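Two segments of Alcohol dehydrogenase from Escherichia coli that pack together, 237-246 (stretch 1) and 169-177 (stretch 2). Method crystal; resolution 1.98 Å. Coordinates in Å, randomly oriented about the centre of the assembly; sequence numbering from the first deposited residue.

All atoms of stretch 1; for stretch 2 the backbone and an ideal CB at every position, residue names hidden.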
# COMPACT_ATOMS: atom_id res chain seq x y z
N GLY A 237 -20.53 13.26 14.69
CA GLY A 237 -19.78 12.17 14.11
C GLY A 237 -19.38 12.46 12.67
O GLY A 237 -19.94 13.33 12.00
N ALA A 238 -18.39 11.72 12.20
CA ALA A 238 -17.89 11.91 10.84
C ALA A 238 -18.70 11.09 9.84
O ALA A 238 -19.21 10.01 10.15
CB ALA A 238 -16.41 11.52 10.76
N ASP A 239 -18.80 11.62 8.61
CA ASP A 239 -19.43 10.87 7.52
C ASP A 239 -18.69 9.56 7.26
O ASP A 239 -19.32 8.51 7.02
CB ASP A 239 -19.46 11.70 6.25
CG ASP A 239 -20.35 12.91 6.36
OD1 ASP A 239 -19.91 13.93 6.95
OD2 ASP A 239 -21.49 12.84 5.87
N ILE A 240 -17.36 9.59 7.27
CA ILE A 240 -16.54 8.43 6.97
C ILE A 240 -15.41 8.39 7.98
O ILE A 240 -14.75 9.41 8.21
CB ILE A 240 -15.97 8.47 5.54
CG1 ILE A 240 -17.08 8.62 4.49
CG2 ILE A 240 -15.14 7.24 5.27
CD1 ILE A 240 -16.60 9.22 3.17
N VAL A 241 -15.18 7.23 8.58
CA VAL A 241 -14.01 7.00 9.42
C VAL A 241 -13.18 5.93 8.75
O VAL A 241 -13.67 4.82 8.49
CB VAL A 241 -14.39 6.58 10.85
CG1 VAL A 241 -13.12 6.43 11.69
CG2 VAL A 241 -15.33 7.60 11.48
N PHE A 242 -11.93 6.25 8.46
CA PHE A 242 -10.97 5.29 7.94
C PHE A 242 -10.11 4.78 9.09
O PHE A 242 -9.54 5.58 9.84
CB PHE A 242 -10.08 5.92 6.87
CG PHE A 242 -10.81 6.31 5.62
CD1 PHE A 242 -11.35 7.58 5.49
CD2 PHE A 242 -10.95 5.41 4.58
CE1 PHE A 242 -12.03 7.95 4.33
CE2 PHE A 242 -11.62 5.77 3.42
CZ PHE A 242 -12.16 7.04 3.30
N GLU A 243 -10.03 3.46 9.22
CA GLU A 243 -9.09 2.82 10.13
C GLU A 243 -7.93 2.29 9.31
O GLU A 243 -8.12 1.42 8.45
CB GLU A 243 -9.77 1.71 10.93
CG GLU A 243 -9.04 1.32 12.19
CD GLU A 243 -7.79 0.51 11.92
OE1 GLU A 243 -6.78 0.72 12.62
OE2 GLU A 243 -7.82 -0.33 10.99
N THR A 244 -6.73 2.81 9.56
CA THR A 244 -5.58 2.53 8.70
C THR A 244 -4.36 2.01 9.44
O THR A 244 -3.43 1.54 8.77
CB THR A 244 -5.17 3.79 7.92
OG1 THR A 244 -4.55 4.73 8.81
CG2 THR A 244 -6.38 4.45 7.26
N ALA A 245 -4.33 2.07 10.77
CA ALA A 245 -3.17 1.61 11.51
C ALA A 245 -3.19 0.11 11.77
O ALA A 245 -2.15 -0.47 12.08
CB ALA A 245 -3.06 2.35 12.85
N GLY A 246 -4.35 -0.53 11.63
CA GLY A 246 -4.45 -1.95 11.93
C GLY A 246 -4.33 -2.29 13.40
O GLY A 246 -3.99 -3.43 13.73
N UNK A 169 -18.23 17.92 1.20
CA UNK A 169 -19.33 17.90 2.14
C UNK A 169 -19.35 16.71 3.07
O UNK A 169 -20.24 16.63 3.94
CB UNK A 169 -20.65 17.95 1.37
N UNK A 170 -18.41 15.77 2.93
CA UNK A 170 -18.29 14.64 3.83
C UNK A 170 -17.13 14.88 4.78
O UNK A 170 -15.99 15.07 4.33
CB UNK A 170 -18.10 13.34 3.05
N UNK A 171 -17.42 14.92 6.08
CA UNK A 171 -16.38 15.10 7.08
C UNK A 171 -15.71 13.76 7.33
O UNK A 171 -16.39 12.75 7.53
CB UNK A 171 -16.95 15.68 8.38
N UNK A 172 -14.38 13.76 7.34
CA UNK A 172 -13.61 12.52 7.33
C UNK A 172 -12.66 12.50 8.53
O UNK A 172 -12.03 13.51 8.87
CB UNK A 172 -12.83 12.37 6.02
N UNK A 173 -12.58 11.34 9.18
CA UNK A 173 -11.61 11.07 10.23
C UNK A 173 -10.76 9.90 9.76
O UNK A 173 -11.30 8.84 9.41
CB UNK A 173 -12.29 10.77 11.57
N UNK A 174 -9.45 10.08 9.76
CA UNK A 174 -8.50 9.03 9.41
C UNK A 174 -7.75 8.64 10.68
O UNK A 174 -7.03 9.46 11.26
CB UNK A 174 -7.54 9.49 8.31
N UNK A 175 -7.93 7.39 11.12
CA UNK A 175 -7.23 6.87 12.28
C UNK A 175 -5.92 6.24 11.80
O UNK A 175 -5.93 5.17 11.19
CB UNK A 175 -8.09 5.86 13.04
N UNK A 176 -4.81 6.92 12.06
CA UNK A 176 -3.52 6.44 11.62
C UNK A 176 -2.89 7.36 10.60
O UNK A 176 -3.51 7.69 9.58
CB UNK A 176 -3.65 5.03 11.04
N UNK A 177 -1.67 7.80 10.87
CA UNK A 177 -0.91 8.65 9.97
C UNK A 177 0.40 7.97 9.56
O UNK A 177 1.39 8.65 9.29
CB UNK A 177 -0.63 10.00 10.63

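The two strands, which pair from Ile240 to Glu243 with positions 172 to 175, run parallel, their axes 14° apart and 4.7 Å at closest approach. As in any extended strand, successive side chains alternate, Ile240 and Phe242 on one face, Val241 and Glu243 on the other.

Position 169 has phi/psi of 88/-2, and its ideal CB would meet nothing of stretch 1 within 5.5 Å. Positive phi favours glycine, and Gly169 is found.

At position 170 the CB points sideways, 3.8 Å from Asp239 CB and 4.4 Å from Ile240 CD1. An aliphatic stem suits this, with almost any tip. Lys170 lays its CD 3.9 Å from Ile240 CD1, and its end then leads away to a hydrogen bond elsewhere in the structure.

Position 171 offers its backbone N to Asp239 OD1 (2.8 Å, 157°), and its O accepts weak bonds from Asp239 N (2.9 Å) and Ile240 N (3.3 Å). The ideal CB lies 3.7 Å from Asp239 OD1, so a polar or basic residue is plausible, but the backbone bonds demand no particular side chain. Lys171 fills it; its end leads away, and no salt bridge forms.

Position 172 pairs with Ile240, its CB 4.8 Å from Phe242 CE1: an apolar, probably branched residue fits. Ile172 places CG2 3.7 Å from Phe242 CE1, at the ring edge, and CD1 4.3 Å from Ile240 CD1.

Position 173 turns to the other face, its CB 4.3 Å from Ala238 CB and 4.4 Å from Val241 CG2. The small Ala238 leaves room for valine, leucine or isoleucine. Ile173 brings CD1 to 3.6 Å from Ala238 CB, while its backbone N reaches Ile240 O (3.1 Å) and its O receives Phe242 N (2.8 Å).

Position 174 returns to the Phe242 face, its CB 4.6 Å from Phe242 CB; a beta-branched aliphatic would suit the strand. Ile174 sets CG1 4.0 Å from Phe242 CD1 and CG2 4.1 Å from Thr244 CG2.

Position 175 has its CB 3.5 Å from Phe242 O, on the Val241 side, where a medium apolar chain could extend. Leu175 reaches Val241 CG1 with CD1 (4.1 Å). Its N donates to Phe242 O (2.7 Å), and its O accepts from both Thr244 N (3.0 Å) and Thr244 OG1 (2.8 Å).

Position 176 is the most restrictive: an ideal CB would lie 2.4 Å from Thr244 OG1, a clash, and 3.0 Å from Ala245 N, and phi/psi of 115/125 would also jam it against the preceding carbonyl. Glycine is required, and Gly176 lets Ala245 CB approach its CA to 4.3 Å.

Position 177 points away and is unconstrained by stretch 1; Ala177 makes no contact.

Stretch 2 (169-177) GKKIIILGA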
# COMPACT_ATOMS: atom_id res chain seq x y z
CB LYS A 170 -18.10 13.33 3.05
CG LYS A 170 -19.32 13.00 2.21
CD LYS A 170 -19.27 11.60 1.63
CE LYS A 170 -20.65 11.21 1.08
NZ LYS A 170 -20.61 9.98 0.25
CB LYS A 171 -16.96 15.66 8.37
CG LYS A 171 -17.56 17.04 8.23
CD LYS A 171 -17.88 17.63 9.59
CE LYS A 171 -16.61 17.90 10.38
NZ LYS A 171 -15.85 19.07 9.85
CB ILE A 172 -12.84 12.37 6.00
CG1 ILE A 172 -13.85 12.22 4.86
CG2 ILE A 172 -11.89 11.18 6.04
CD1 ILE A 172 -13.24 11.85 3.55
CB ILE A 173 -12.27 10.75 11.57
CG1 ILE A 173 -13.07 11.95 12.08
CG2 ILE A 173 -11.21 10.34 12.59
CD1 ILE A 173 -13.88 11.65 13.33
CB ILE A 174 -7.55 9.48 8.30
CG1 ILE A 174 -8.35 9.71 7.02
CG2 ILE A 174 -6.45 8.45 8.09
CD1 ILE A 174 -7.56 10.30 5.91
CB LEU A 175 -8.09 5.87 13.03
CG LEU A 175 -9.45 6.39 13.53
CD1 LEU A 175 -10.20 5.29 14.27
CD2 LEU A 175 -9.28 7.62 14.41
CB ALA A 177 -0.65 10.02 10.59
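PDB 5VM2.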